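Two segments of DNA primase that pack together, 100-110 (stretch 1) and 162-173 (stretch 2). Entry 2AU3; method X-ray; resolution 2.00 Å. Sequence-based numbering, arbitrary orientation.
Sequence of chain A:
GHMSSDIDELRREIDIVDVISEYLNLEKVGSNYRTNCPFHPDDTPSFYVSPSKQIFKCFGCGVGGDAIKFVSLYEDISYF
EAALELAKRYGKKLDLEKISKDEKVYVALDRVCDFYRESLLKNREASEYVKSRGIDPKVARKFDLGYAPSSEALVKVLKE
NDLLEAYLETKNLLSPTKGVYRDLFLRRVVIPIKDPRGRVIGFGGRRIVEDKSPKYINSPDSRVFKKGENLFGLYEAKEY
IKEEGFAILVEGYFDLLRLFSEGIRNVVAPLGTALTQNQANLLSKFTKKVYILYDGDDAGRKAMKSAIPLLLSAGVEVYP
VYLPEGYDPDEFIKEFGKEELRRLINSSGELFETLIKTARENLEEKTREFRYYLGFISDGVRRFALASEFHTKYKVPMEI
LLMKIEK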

ATOM      1  N   SER A 100       4.584 -23.812  11.688  1.00 42.25           N
ATOM      2  CA  SER A 100       5.688 -22.929  12.030  1.00 38.06           C
ATOM      3  C   SER A 100       5.196 -21.603  12.630  1.00 35.81           C
ATOM      4  O   SER A 100       4.127 -21.092  12.251  1.00 34.69           O
ATOM      5  N   LYS A 101       5.984 -21.053  13.552  1.00 33.41           N
ATOM      6  CA  LYS A 101       5.724 -19.724  14.109  1.00 32.11           C
ATOM      7  C   LYS A 101       5.594 -18.717  12.980  1.00 30.89           C
ATOM      8  O   LYS A 101       4.716 -17.857  12.978  1.00 30.02           O
ATOM      9  N   ASP A 102       6.504 -18.849  12.030  1.00 30.00           N
ATOM     10  CA  ASP A 102       6.545 -18.062  10.824  1.00 29.33           C
ATOM     11  C   ASP A 102       5.166 -17.917  10.164  1.00 28.47           C
ATOM     12  O   ASP A 102       4.707 -16.805   9.921  1.00 28.25           O
ATOM     13  N   GLU A 103       4.525 -19.046   9.874  1.00 27.05           N
ATOM     14  CA  GLU A 103       3.148 -19.081   9.386  1.00 27.67           C
ATOM     15  C   GLU A 103       2.167 -18.358  10.330  1.00 25.51           C
ATOM     16  O   GLU A 103       1.247 -17.666   9.877  1.00 24.99           O
ATOM     17  N   LYS A 104       2.360 -18.544  11.638  1.00 22.89           N
ATOM     18  CA  LYS A 104       1.452 -17.974  12.629  1.00 22.51           C
ATOM     19  C   LYS A 104       1.553 -16.461  12.662  1.00 21.23           C
ATOM     20  O   LYS A 104       0.563 -15.791  12.899  1.00 21.29           O
ATOM     21  N   VAL A 105       2.761 -15.940  12.478  1.00 20.19           N
ATOM     22  CA  VAL A 105       2.980 -14.485  12.399  1.00 20.07           C
ATOM     23  C   VAL A 105       2.044 -13.843  11.347  1.00 19.85           C
ATOM     24  O   VAL A 105       1.268 -12.926  11.651  1.00 18.90           O
ATOM     25  N   TYR A 106       2.054 -14.393  10.132  1.00 19.69           N
ATOM     26  CA  TYR A 106       1.232 -13.844   9.052  1.00 19.34           C
ATOM     27  C   TYR A 106      -0.241 -13.996   9.363  1.00 19.65           C
ATOM     28  O   TYR A 106      -1.039 -13.114   9.061  1.00 19.04           O
ATOM     29  N   VAL A 107      -0.607 -15.115   9.988  1.00 19.20           N
ATOM     30  CA  VAL A 107      -1.990 -15.325  10.349  1.00 19.42           C
ATOM     31  C   VAL A 107      -2.395 -14.339  11.438  1.00 19.33           C
ATOM     32  O   VAL A 107      -3.519 -13.842  11.419  1.00 19.40           O
ATOM     33  N   ALA A 108      -1.474 -14.034  12.355  1.00 18.39           N
ATOM     34  CA  ALA A 108      -1.745 -13.076  13.427  1.00 18.17           C
ATOM     35  C   ALA A 108      -1.903 -11.666  12.865  1.00 17.60           C
ATOM     36  O   ALA A 108      -2.824 -10.936  13.232  1.00 16.46           O
ATOM     37  N   LEU A 109      -0.959 -11.272  12.018  1.00 17.71           N
ATOM     38  CA  LEU A 109      -1.050  -9.979  11.340  1.00 18.54           C
ATOM     39  C   LEU A 109      -2.420  -9.812  10.706  1.00 19.18           C
ATOM     40  O   LEU A 109      -3.040  -8.769  10.826  1.00 18.94           O
ATOM     41  N   ASP A 110      -2.904 -10.870  10.065  1.00 19.81           N
ATOM     42  CA  ASP A 110      -4.160 -10.804   9.346  1.00 20.22           C
ATOM     43  C   ASP A 110      -5.370 -10.766  10.279  1.00 19.31           C
ATOM     44  O   ASP A 110      -6.348 -10.048  10.010  1.00 18.91           O
ATOM     45  N   ASP A 162      -4.755 -18.191  19.762  1.00 28.39           N
ATOM     46  CA  ASP A 162      -3.475 -18.840  20.020  1.00 29.12           C
ATOM     47  C   ASP A 162      -2.373 -18.212  19.163  1.00 28.18           C
ATOM     48  O   ASP A 162      -1.488 -18.898  18.653  1.00 28.75           O
ATOM     49  N   LEU A 163      -2.439 -16.891  19.027  1.00 27.02           N
ATOM     50  CA  LEU A 163      -1.604 -16.156  18.089  1.00 25.92           C
ATOM     51  C   LEU A 163      -0.736 -15.109  18.793  1.00 25.77           C
ATOM     52  O   LEU A 163      -0.011 -14.382  18.133  1.00 25.71           O
ATOM     53  N   LEU A 164      -0.813 -15.032  20.122  1.00 25.04           N
ATOM     54  CA  LEU A 164      -0.110 -13.970  20.867  1.00 25.15           C
ATOM     55  C   LEU A 164       1.408 -14.052  20.714  1.00 25.50           C
ATOM     56  O   LEU A 164       2.084 -13.072  20.417  1.00 24.92           O
ATOM     57  N   GLU A 165       1.936 -15.235  20.918  1.00 25.87           N
ATOM     58  CA  GLU A 165       3.373 -15.435  20.875  1.00 27.32           C
ATOM     59  C   GLU A 165       3.925 -15.159  19.466  1.00 26.39           C
ATOM     60  O   GLU A 165       4.923 -14.462  19.306  1.00 26.10           O
ATOM     61  N   ALA A 166       3.241 -15.651  18.439  1.00 25.63           N
ATOM     62  CA  ALA A 166       3.597 -15.268  17.074  1.00 24.39           C
ATOM     63  C   ALA A 166       3.535 -13.758  16.880  1.00 23.95           C
ATOM     64  O   ALA A 166       4.445 -13.176  16.289  1.00 24.57           O
ATOM     65  N   TYR A 167       2.460 -13.125  17.355  1.00 23.73           N
ATOM     66  CA  TYR A 167       2.277 -11.695  17.113  1.00 22.95           C
ATOM     67  C   TYR A 167       3.390 -10.865  17.752  1.00 23.89           C
ATOM     68  O   TYR A 167       3.774  -9.821  17.220  1.00 22.75           O
ATOM     69  N   LEU A 168       3.909 -11.347  18.888  1.00 24.84           N
ATOM     70  CA  LEU A 168       4.971 -10.664  19.636  1.00 25.52           C
ATOM     71  C   LEU A 168       6.246 -10.514  18.824  1.00 26.49           C
ATOM     72  O   LEU A 168       6.979  -9.551  19.002  1.00 26.84           O
ATOM     73  N   GLU A 169       6.502 -11.458  17.920  1.00 27.19           N
ATOM     74  CA  GLU A 169       7.603 -11.333  16.975  1.00 27.87           C
ATOM     75  C   GLU A 169       7.506 -10.114  16.032  1.00 27.34           C
ATOM     76  O   GLU A 169       8.502  -9.756  15.405  1.00 27.23           O
ATOM     77  N   THR A 170       6.325  -9.506  15.909  1.00 26.34           N
ATOM     78  CA  THR A 170       6.170  -8.314  15.031  1.00 25.81           C
ATOM     79  C   THR A 170       6.603  -7.017  15.702  1.00 25.68           C
ATOM     80  O   THR A 170       6.851  -6.021  15.019  1.00 25.62           O
ATOM     81  N   LYS A 171       6.659  -7.037  17.033  1.00 25.51           N
ATOM     82  CA  LYS A 171       6.909  -5.847  17.856  1.00 26.70           C
ATOM     83  C   LYS A 171       5.802  -4.782  17.775  1.00 25.75           C
ATOM     84  O   LYS A 171       6.025  -3.603  18.093  1.00 24.85           O
ATOM     85  N   ASN A 172       4.614  -5.207  17.354  1.00 25.59           N
ATOM     86  CA  ASN A 172       3.456  -4.330  17.320  1.00 25.81           C
ATOM     87  C   ASN A 172       2.765  -4.280  18.661  1.00 26.74           C
ATOM     88  O   ASN A 172       1.742  -3.616  18.818  1.00 26.33           O
ATOM     89  N   LEU A 173       3.342  -5.000  19.617  1.00 28.72           N
ATOM     90  CA  LEU A 173       2.860  -5.066  20.996  1.00 30.41           C
ATOM     91  C   LEU A 173       3.978  -4.727  21.979  1.00 31.72           C
ATOM     92  O   LEU A 173       5.035  -5.352  21.961  1.00 31.82           O
TER

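Two helices, 101-110 and one beginning at Leu 164, cross at right angles, their axes only 8.0 Å apart at closest approach. Small side chains at the crossing suit so close an approach. Ala 166 and Ala 108 both direct CA-to-CB toward the opposing stretch, and the CA atoms of Val 105 and Ala 166 lie 4.8 Å apart. The methyl of Ala 166 meets the aliphatic base of Lys 104 (CB to CB, 3.5 Å) and Val 105, whose CG2 is 4.0 Å from Ala 166 CB. Val 105, with chi1 t, leaves its CA sideways, yet its two methyls reach different neighbours: CG2 lies 3.3 Å from the backbone O of Ala 166, and CG1 lies 3.9 Å from Thr 170 CG2.

Ala 108 fits between two larger residues. Its CB is 4.0 Å from Leu 163 CB and 3.8 Å from Tyr 167 CD1. Leu 163, at the N-cap position of its helix, starts out sideways, but its mt rotamer brings the end of the side chain nearer, so that CD1 reaches 3.8 Å from Ala 108 CA and 3.9 Å from Val 107 CG1. Val 107, also t, thus extends the apolar surface.

Further along the first helix, Leu 109 likewise sets out sideways and, as an mt rotamer, swings its end inward. Its CD2 touches the edge of the Tyr 167 ring (CE1, 3.8 Å) and lies 3.8 Å from Asn 172 ND2, while its CG is 4.0 Å from Thr 170 CG2. Thr 170 suits this border because its two branches differ in character. With chi1 p, it offers CG2 to Val 105 and Leu 109, while OG1 donates a very short hydrogen bond to Tyr 167 O (2.5 Å) and accepts one from Asn 172 N (3.3 Å). Asn 172 adds a weak bond from ND2 to Tyr 167 OH (3.3 Å).

No direct hydrogen bond joins the stretches; what polar links there are, a salt bridge and a water, lie toward the margin. Lys 101 and Glu 169, both exposed, with CA-to-CB directed toward the other stretch, form a long salt bridge (NZ to OE2, 3.5 Å). Lys 104 combines two roles: its CB packs on Ala 166, while its long chain, chi1 m, carries NZ to water 1 at 3.1 Å. That water accepts from Lys 104 NZ and from Ala 166 N (3.1 Å), and donates to Asp 162 O (2.8 Å) and Glu 165 OE1 (3.2 Å), tying the lysine to the start of the second helix.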

ATOM      1  CB  SER A 100       6.528 -22.645  10.798  1.00 37.55           C
ATOM      2  OG  SER A 100       5.782 -21.896   9.868  1.00 35.25           O
ATOM      3  CB  LYS A 101       6.860 -19.307  15.029  1.00 31.96           C
ATOM      4  CG  LYS A 101       6.759 -17.881  15.557  1.00 32.85           C
ATOM      5  CD  LYS A 101       7.023 -17.845  17.061  1.00 35.65           C
ATOM      6  CE  LYS A 101       8.389 -17.298  17.361  1.00 36.02           C
ATOM      7  NZ  LYS A 101       8.935 -17.770  18.684  1.00 35.22           N
ATOM      8  CB  ASP A 102       7.542 -18.724   9.880  1.00 30.44           C
ATOM      9  CG  ASP A 102       7.835 -17.897   8.670  1.00 30.77           C
ATOM     10  OD1 ASP A 102       7.787 -16.660   8.778  1.00 31.45           O
ATOM     11  OD2 ASP A 102       8.156 -18.414   7.579  1.00 33.89           O
ATOM     12  CB  GLU A 103       2.699 -20.538   9.251  1.00 29.02           C
ATOM     13  CG  GLU A 103       1.891 -20.855   8.007  1.00 35.74           C
ATOM     14  CD  GLU A 103       2.618 -20.507   6.723  1.00 42.57           C
ATOM     15  OE1 GLU A 103       3.583 -21.224   6.365  1.00 46.44           O
ATOM     16  OE2 GLU A 103       2.215 -19.521   6.072  1.00 45.16           O
ATOM     17  CB  LYS A 104       1.706 -18.537  14.030  1.00 22.05           C
ATOM     18  CG  LYS A 104       1.396 -20.018  14.227  1.00 25.00           C
ATOM     19  CD  LYS A 104       1.730 -20.460  15.680  1.00 32.35           C
ATOM     20  CE  LYS A 104       2.777 -19.513  16.351  1.00 35.96           C
ATOM     21  NZ  LYS A 104       3.259 -19.903  17.721  1.00 37.52           N
ATOM     22  CB  VAL A 105       4.486 -14.178  12.165  1.00 20.25           C
ATOM     23  CG1 VAL A 105       4.736 -12.694  11.790  1.00 20.50           C
ATOM     24  CG2 VAL A 105       5.286 -14.530  13.429  1.00 20.32           C
ATOM     25  CB  TYR A 106       1.577 -14.518   7.708  1.00 20.25           C
ATOM     26  CG  TYR A 106       2.924 -14.071   7.179  1.00 21.53           C
ATOM     27  CD1 TYR A 106       3.069 -12.821   6.544  1.00 24.50           C
ATOM     28  CD2 TYR A 106       4.059 -14.858   7.354  1.00 24.64           C
ATOM     29  CE1 TYR A 106       4.313 -12.385   6.066  1.00 27.16           C
ATOM     30  CE2 TYR A 106       5.320 -14.425   6.899  1.00 28.78           C
ATOM     31  CZ  TYR A 106       5.440 -13.184   6.251  1.00 28.89           C
ATOM     32  OH  TYR A 106       6.678 -12.749   5.800  1.00 28.96           O
ATOM     33  CB  VAL A 107      -2.287 -16.795  10.753  1.00 19.44           C
ATOM     34  CG1 VAL A 107      -3.641 -16.920  11.475  1.00 19.72           C
ATOM     35  CG2 VAL A 107      -2.259 -17.690   9.522  1.00 20.11           C
ATOM     36  CB  ALA A 108      -0.623 -13.089  14.480  1.00 17.44           C
ATOM     37  CB  LEU A 109       0.078  -9.825  10.304  1.00 18.64           C
ATOM     38  CG  LEU A 109       1.391  -9.393  10.976  1.00 16.78           C
ATOM     39  CD1 LEU A 109       2.621  -9.638  10.063  1.00 17.68           C
ATOM     40  CD2 LEU A 109       1.309  -7.907  11.415  1.00 15.45           C
ATOM     41  CB  ASP A 110      -4.277 -11.966   8.364  1.00 21.94           C
ATOM     42  CG  ASP A 110      -5.515 -11.853   7.506  1.00 26.71           C
ATOM     43  OD1 ASP A 110      -5.500 -11.052   6.523  1.00 32.69           O
ATOM     44  OD2 ASP A 110      -6.571 -12.453   7.792  1.00 30.35           O
ATOM     45  CB  ASP A 162      -3.582 -20.371  19.797  1.00 30.25           C
ATOM     46  CG  ASP A 162      -2.323 -21.099  20.189  1.00 33.35           C
ATOM     47  OD1 ASP A 162      -1.614 -20.600  21.101  1.00 35.21           O
ATOM     48  OD2 ASP A 162      -1.940 -22.159  19.621  1.00 38.96           O
ATOM     49  CB  LEU A 163      -2.482 -15.472  17.037  1.00 25.39           C
ATOM     50  CG  LEU A 163      -3.236 -16.364  16.036  1.00 24.18           C
ATOM     51  CD1 LEU A 163      -4.161 -15.528  15.131  1.00 21.80           C
ATOM     52  CD2 LEU A 163      -2.266 -17.161  15.210  1.00 23.59           C
ATOM     53  CB  LEU A 164      -0.470 -14.029  22.340  1.00 25.17           C
ATOM     54  CG  LEU A 164       0.171 -12.963  23.230  1.00 26.83           C
ATOM     55  CD1 LEU A 164      -0.092 -11.531  22.667  1.00 24.71           C
ATOM     56  CD2 LEU A 164      -0.350 -13.085  24.652  1.00 27.06           C
ATOM     57  CB  GLU A 165       3.733 -16.848  21.343  1.00 28.42           C
ATOM     58  CG  GLU A 165       3.365 -17.126  22.790  1.00 34.40           C
ATOM     59  CD  GLU A 165       1.910 -17.559  22.983  1.00 42.46           C
ATOM     60  OE1 GLU A 165       1.153 -17.656  21.982  1.00 44.87           O
ATOM     61  OE2 GLU A 165       1.518 -17.803  24.155  1.00 45.02           O
ATOM     62  CB  ALA A 166       2.715 -15.948  16.082  1.00 23.87           C
ATOM     63  CB  TYR A 167       0.890 -11.192  17.554  1.00 22.22           C
ATOM     64  CG  TYR A 167       0.581  -9.803  16.989  1.00 19.99           C
ATOM     65  CD1 TYR A 167       0.486  -9.607  15.608  1.00 18.79           C
ATOM     66  CD2 TYR A 167       0.447  -8.690  17.822  1.00 20.75           C
ATOM     67  CE1 TYR A 167       0.231  -8.345  15.053  1.00 17.66           C
ATOM     68  CE2 TYR A 167       0.200  -7.405  17.274  1.00 19.92           C
ATOM     69  CZ  TYR A 167       0.093  -7.258  15.872  1.00 15.28           C
ATOM     70  OH  TYR A 167      -0.171  -6.029  15.307  1.00 17.45           O
ATOM     71  CB  LEU A 168       5.269 -11.402  20.962  1.00 25.88           C
ATOM     72  CG  LEU A 168       4.235 -11.237  22.090  1.00 25.17           C
ATOM     73  CD1 LEU A 168       4.419 -12.271  23.229  1.00 26.07           C
ATOM     74  CD2 LEU A 168       4.224  -9.793  22.647  1.00 26.68           C
ATOM     75  CB  GLU A 169       7.761 -12.615  16.136  1.00 28.72           C
ATOM     76  CG  GLU A 169       8.190 -13.847  16.930  1.00 32.25           C
ATOM     77  CD  GLU A 169       9.653 -13.808  17.352  1.00 36.95           C
ATOM     78  OE1 GLU A 169      10.470 -13.171  16.641  1.00 37.78           O
ATOM     79  OE2 GLU A 169       9.987 -14.412  18.398  1.00 39.42           O
ATOM     80  CB  THR A 170       4.729  -8.131  14.539  1.00 25.53           C
ATOM     81  OG1 THR A 170       3.859  -7.926  15.661  1.00 23.53           O
ATOM     82  CG2 THR A 170       4.200  -9.401  13.849  1.00 25.06           C
ATOM     83  CB  LYS A 171       8.299  -5.243  17.575  1.00 26.78           C
ATOM     84  CG  LYS A 171       9.449  -6.190  17.910  1.00 31.50           C
ATOM     85  CD  LYS A 171      10.142  -6.651  16.656  1.00 35.50           C
ATOM     86  CE  LYS A 171      11.615  -6.323  16.688  1.00 38.00           C
ATOM     87  NZ  LYS A 171      11.953  -5.409  15.565  1.00 38.94           N
ATOM     88  CB  ASN A 172       2.477  -4.752  16.220  1.00 25.01           C
ATOM     89  CG  ASN A 172       3.034  -4.524  14.842  1.00 24.39           C
ATOM     90  OD1 ASN A 172       3.703  -3.526  14.592  1.00 22.54           O
ATOM     91  ND2 ASN A 172       2.791  -5.460  13.951  1.00 20.42           N
ATOM     92  CB  LEU A 173       2.377  -6.480  21.295  1.00 30.61           C
ATOM     93  CG  LEU A 173       0.978  -6.617  21.849  1.00 31.60           C
ATOM     94  CD1 LEU A 173       0.032  -5.797  21.015  1.00 32.50           C
ATOM     95  CD2 LEU A 173       0.574  -8.089  21.900  1.00 28.67           C
TER
HETATM   96  O   HOH W   1       1.137 -17.918  18.792  1.00 27.65           O